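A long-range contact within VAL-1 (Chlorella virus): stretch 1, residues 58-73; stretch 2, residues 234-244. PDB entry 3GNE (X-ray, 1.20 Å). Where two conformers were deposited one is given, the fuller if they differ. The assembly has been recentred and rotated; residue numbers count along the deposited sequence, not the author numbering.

Stretch 1 58-73: GFSFSAVPDGLNKNAI
Stretch 2 (234-244) YFTNFQMKKYE

Residues at least 167 positions apart in sequence meet here through side chains, with no direct hydrogen bond between the two stretches. Strand 59-63 and strand 234-241 run in roughly the same direction, their axes 28° apart and 11.5 Å at closest approach, too far for backbone pairing but right for a layer of large apolar groups. Phe 59 lies level with Phe 235, CA to CA 10.5 Å.

Phe 235 (chi1 m, -72°) points toward stretch 1, and its CD2 lies 4.0 Å from CE2 of Phe 59, whose p rotamer brings the ring end across the gap. At Asn 237 the backbone takes phi/psi 58/52, a local break in extended geometry. Phe 238 (chi1 m, chi2 -92°) also points toward stretch 1. The edge of Phe 61 (p, chi2 92°) meets its face, centroids 5.7 Å apart and planes at 76°, an arrangement that sets ring hydrogens against pi density.

Met 240, with chi angles t, t, p, has the most area covered by the other stretch. Its flexible chain follows the type II turn from Pro 65 to Leu 68, closed by Leu 68 N to Pro 65 O at 2.9 Å. Its SD touches Pro 65 CB at 3.8 Å, while its CE reaches Gly 67 C at 3.5 Å. Gly 67 has phi/psi 104/-6, where a CB would jam against the preceding carbonyl and crowd that methyl. Ile 73 (t, p) packs CG1 3.7 Å from Met 240 CG and sends CD1 to 3.4 Å from Lys 241 O.

Past Lys 242, Tyr 243 (t, chi2 92°) lies beside strand 72-73, Tyr 243 CA 4.7 Å from Ile 73 CA. Small Ala 72 permits close approach, CB to Tyr 243 CB 3.6 Å. One water bridges the backbones, its O donating to Ala 72 O (2.7 Å) and accepting from Tyr 243 N (2.9 Å).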

# COMPACT_ATOMS: atom_id res chain seq x y z
N GLY A 58 -14.01 -2.74 3.04
CA GLY A 58 -12.59 -3.10 3.15
C GLY A 58 -12.21 -3.53 4.55
O GLY A 58 -13.03 -3.95 5.34
N PHE A 59 -10.90 -3.39 4.82
CA PHE A 59 -10.36 -3.70 6.15
C PHE A 59 -8.98 -3.05 6.22
O PHE A 59 -8.41 -2.71 5.18
CB PHE A 59 -10.29 -5.20 6.47
CG PHE A 59 -9.23 -6.00 5.71
CD1 PHE A 59 -8.09 -6.41 6.39
CD2 PHE A 59 -9.36 -6.33 4.37
CE1 PHE A 59 -7.08 -7.15 5.78
CE2 PHE A 59 -8.37 -7.08 3.72
CZ PHE A 59 -7.25 -7.47 4.43
N SER A 60 -8.50 -2.91 7.45
CA SER A 60 -7.18 -2.29 7.63
C SER A 60 -6.46 -2.94 8.79
O SER A 60 -7.06 -3.54 9.65
CB SER A 60 -7.37 -0.78 7.87
OG SER A 60 -8.00 -0.55 9.11
N PHE A 61 -5.12 -2.71 8.76
CA PHE A 61 -4.29 -3.06 9.93
C PHE A 61 -2.94 -2.39 9.72
O PHE A 61 -2.59 -2.03 8.62
CB PHE A 61 -4.12 -4.58 10.12
CG PHE A 61 -3.41 -5.30 8.99
CD1 PHE A 61 -2.02 -5.47 9.07
CD2 PHE A 61 -4.10 -5.85 7.93
CE1 PHE A 61 -1.34 -6.18 8.10
CE2 PHE A 61 -3.44 -6.53 6.90
CZ PHE A 61 -2.06 -6.68 7.02
N SER A 62 -2.17 -2.25 10.82
CA SER A 62 -0.77 -1.87 10.64
C SER A 62 0.10 -3.00 11.19
O SER A 62 -0.38 -3.87 11.92
CB SER A 62 -0.46 -0.56 11.36
OG SER A 62 -0.70 -0.70 12.77
N ALA A 63 1.38 -2.94 10.81
CA ALA A 63 2.32 -3.93 11.30
C ALA A 63 3.70 -3.31 11.31
O ALA A 63 4.06 -2.52 10.42
CB ALA A 63 2.33 -5.17 10.43
N VAL A 64 4.51 -3.70 12.27
CA VAL A 64 5.94 -3.32 12.32
C VAL A 64 6.70 -4.63 12.50
O VAL A 64 7.05 -5.01 13.63
CB VAL A 64 6.23 -2.30 13.43
CG1 VAL A 64 7.66 -1.83 13.34
CG2 VAL A 64 5.31 -1.05 13.34
N PRO A 65 6.90 -5.42 11.45
CA PRO A 65 7.39 -6.77 11.68
C PRO A 65 8.80 -6.83 12.16
O PRO A 65 9.68 -6.05 11.77
CB PRO A 65 7.20 -7.45 10.32
CG PRO A 65 6.08 -6.60 9.69
CD PRO A 65 6.48 -5.16 10.06
N ASP A 66 9.02 -7.85 13.05
CA ASP A 66 10.41 -8.13 13.41
C ASP A 66 11.20 -8.46 12.16
O ASP A 66 10.79 -9.33 11.37
CB ASP A 66 10.43 -9.32 14.34
CG ASP A 66 9.59 -9.12 15.57
OD1 ASP A 66 9.31 -7.97 16.00
OD2 ASP A 66 9.24 -10.12 16.21
N GLY A 67 12.35 -7.80 11.95
CA GLY A 67 13.09 -8.04 10.70
C GLY A 67 12.91 -6.87 9.71
O GLY A 67 13.52 -6.86 8.64
N LEU A 68 12.04 -5.91 10.08
CA LEU A 68 11.89 -4.74 9.17
C LEU A 68 13.18 -3.98 9.01
O LEU A 68 13.79 -3.52 9.99
CB LEU A 68 10.80 -3.82 9.78
CG LEU A 68 10.78 -2.39 9.18
CD1 LEU A 68 10.33 -2.34 7.76
CD2 LEU A 68 9.83 -1.51 9.98
N ASN A 69 13.69 -3.90 7.80
CA ASN A 69 14.88 -3.11 7.50
C ASN A 69 14.38 -1.69 7.31
O ASN A 69 13.66 -1.44 6.33
CB ASN A 69 15.51 -3.66 6.23
CG ASN A 69 16.76 -2.95 5.84
OD1 ASN A 69 16.86 -1.75 6.08
ND2 ASN A 69 17.70 -3.68 5.25
N LYS A 70 14.73 -0.78 8.19
CA LYS A 70 14.14 0.58 8.13
C LYS A 70 14.69 1.36 6.96
O LYS A 70 14.12 2.39 6.66
CB LYS A 70 14.42 1.30 9.44
CG LYS A 70 13.73 0.56 10.63
CD LYS A 70 14.21 1.23 11.91
CE LYS A 70 13.35 0.85 13.07
NZ LYS A 70 14.04 0.35 14.25
N ASN A 71 15.79 0.89 6.35
CA ASN A 71 16.30 1.62 5.20
C ASN A 71 15.78 1.11 3.86
O ASN A 71 15.83 1.85 2.88
CB ASN A 71 17.83 1.57 5.20
CG ASN A 71 18.30 2.46 6.37
OD1 ASN A 71 18.85 2.05 7.37
ND2 ASN A 71 17.97 3.74 6.27
N ALA A 72 15.29 -0.12 3.78
CA ALA A 72 14.80 -0.61 2.46
C ALA A 72 14.02 -1.87 2.72
O ALA A 72 14.56 -2.80 3.35
CB ALA A 72 15.99 -0.88 1.53
N ILE A 73 12.77 -1.92 2.25
CA ILE A 73 11.99 -3.11 2.47
C ILE A 73 10.92 -3.23 1.39
O ILE A 73 10.52 -2.18 0.83
CB ILE A 73 11.34 -3.03 3.88
CG1 ILE A 73 10.99 -4.41 4.44
CG2 ILE A 73 10.11 -2.12 3.89
CD1 ILE A 73 12.19 -5.28 4.70
N TYR A 234 -10.43 -11.06 -2.49
CA TYR A 234 -9.72 -11.84 -1.49
C TYR A 234 -8.23 -11.51 -1.49
O TYR A 234 -7.62 -11.45 -2.56
CB TYR A 234 -9.89 -13.35 -1.74
CG TYR A 234 -11.33 -13.78 -1.84
CD1 TYR A 234 -12.04 -14.18 -0.71
CD2 TYR A 234 -11.98 -13.78 -3.09
CE1 TYR A 234 -13.38 -14.57 -0.81
CE2 TYR A 234 -13.29 -14.18 -3.18
CZ TYR A 234 -13.98 -14.58 -2.05
OH TYR A 234 -15.31 -14.98 -2.21
N PHE A 235 -7.66 -11.32 -0.32
CA PHE A 235 -6.24 -11.02 -0.19
C PHE A 235 -5.56 -12.14 0.58
O PHE A 235 -6.10 -12.70 1.52
CB PHE A 235 -6.07 -9.68 0.61
CG PHE A 235 -6.49 -8.47 -0.22
CD1 PHE A 235 -5.61 -7.81 -1.04
CD2 PHE A 235 -7.82 -8.02 -0.12
CE1 PHE A 235 -6.01 -6.69 -1.78
CE2 PHE A 235 -8.23 -6.91 -0.85
CZ PHE A 235 -7.33 -6.23 -1.69
N THR A 236 -4.34 -12.46 0.17
CA THR A 236 -3.63 -13.56 0.85
C THR A 236 -2.15 -13.38 0.73
O THR A 236 -1.67 -12.57 -0.06
CB THR A 236 -4.09 -14.92 0.23
OG1 THR A 236 -3.65 -15.99 1.08
CG2 THR A 236 -3.54 -15.09 -1.20
N ASN A 237 -1.40 -14.19 1.49
CA ASN A 237 0.03 -14.31 1.33
C ASN A 237 0.73 -12.97 1.49
O ASN A 237 1.53 -12.56 0.63
CB ASN A 237 0.40 -14.95 -0.03
CG ASN A 237 1.78 -15.57 0.05
OD1 ASN A 237 2.31 -15.87 1.12
ND2 ASN A 237 2.40 -15.74 -1.14
N PHE A 238 0.46 -12.28 2.58
CA PHE A 238 1.16 -11.04 2.89
C PHE A 238 2.58 -11.36 3.33
O PHE A 238 2.78 -12.15 4.26
CB PHE A 238 0.44 -10.32 4.06
CG PHE A 238 -0.89 -9.73 3.65
CD1 PHE A 238 -0.96 -8.41 3.21
CD2 PHE A 238 -2.07 -10.46 3.71
CE1 PHE A 238 -2.23 -7.86 2.89
CE2 PHE A 238 -3.31 -9.94 3.39
CZ PHE A 238 -3.37 -8.62 2.95
N GLN A 239 3.58 -10.81 2.65
CA GLN A 239 4.97 -11.08 2.89
C GLN A 239 5.76 -9.78 3.06
O GLN A 239 5.46 -8.77 2.46
CB GLN A 239 5.59 -11.85 1.69
CG GLN A 239 4.93 -13.21 1.51
CD GLN A 239 5.45 -13.95 0.31
OE1 GLN A 239 5.60 -13.28 -0.72
NE2 GLN A 239 5.72 -15.24 0.37
N MET A 240 6.78 -9.93 3.91
CA MET A 240 7.79 -8.89 4.05
C MET A 240 9.05 -9.41 3.37
O MET A 240 9.48 -10.53 3.72
CB MET A 240 8.06 -8.52 5.51
CG MET A 240 8.97 -7.30 5.60
SD MET A 240 9.29 -6.72 7.28
CE MET A 240 10.18 -8.17 8.01
N LYS A 241 9.61 -8.68 2.43
CA LYS A 241 10.69 -9.20 1.59
C LYS A 241 11.87 -8.24 1.58
O LYS A 241 11.67 -7.05 1.80
CB LYS A 241 10.19 -9.41 0.15
CG LYS A 241 9.01 -10.41 0.08
CD LYS A 241 8.50 -10.59 -1.36
CE LYS A 241 9.57 -11.22 -2.23
NZ LYS A 241 9.04 -11.52 -3.60
N LYS A 242 13.03 -8.79 1.26
CA LYS A 242 14.18 -7.90 1.05
C LYS A 242 13.89 -6.96 -0.11
O LYS A 242 13.27 -7.34 -1.14
CB LYS A 242 15.37 -8.83 0.82
CG LYS A 242 15.77 -9.47 2.19
CD LYS A 242 16.64 -10.69 2.04
CE LYS A 242 16.72 -11.64 3.23
NZ LYS A 242 15.39 -12.25 3.55
N TYR A 243 14.37 -5.72 -0.02
CA TYR A 243 14.34 -4.82 -1.19
C TYR A 243 15.33 -5.36 -2.24
O TYR A 243 16.51 -5.49 -1.94
CB TYR A 243 14.71 -3.40 -0.76
CG TYR A 243 14.52 -2.41 -1.87
CD1 TYR A 243 13.34 -1.72 -2.01
CD2 TYR A 243 15.55 -2.11 -2.74
CE1 TYR A 243 13.14 -0.80 -3.01
CE2 TYR A 243 15.39 -1.19 -3.78
CZ TYR A 243 14.19 -0.54 -3.89
OH TYR A 243 14.01 0.36 -4.90
N GLU A 244 14.84 -5.67 -3.43
CA GLU A 244 15.65 -6.37 -4.41
C GLU A 244 16.35 -5.31 -5.23
O GLU A 244 15.61 -4.51 -5.83
CB GLU A 244 14.84 -7.29 -5.32
CG GLU A 244 15.75 -8.20 -6.15
CD GLU A 244 15.15 -9.57 -6.41
OE1 GLU A 244 14.55 -10.15 -5.47
OE2 GLU A 244 15.25 -10.11 -7.54
O HOH W 1 15.82 -5.00 2.43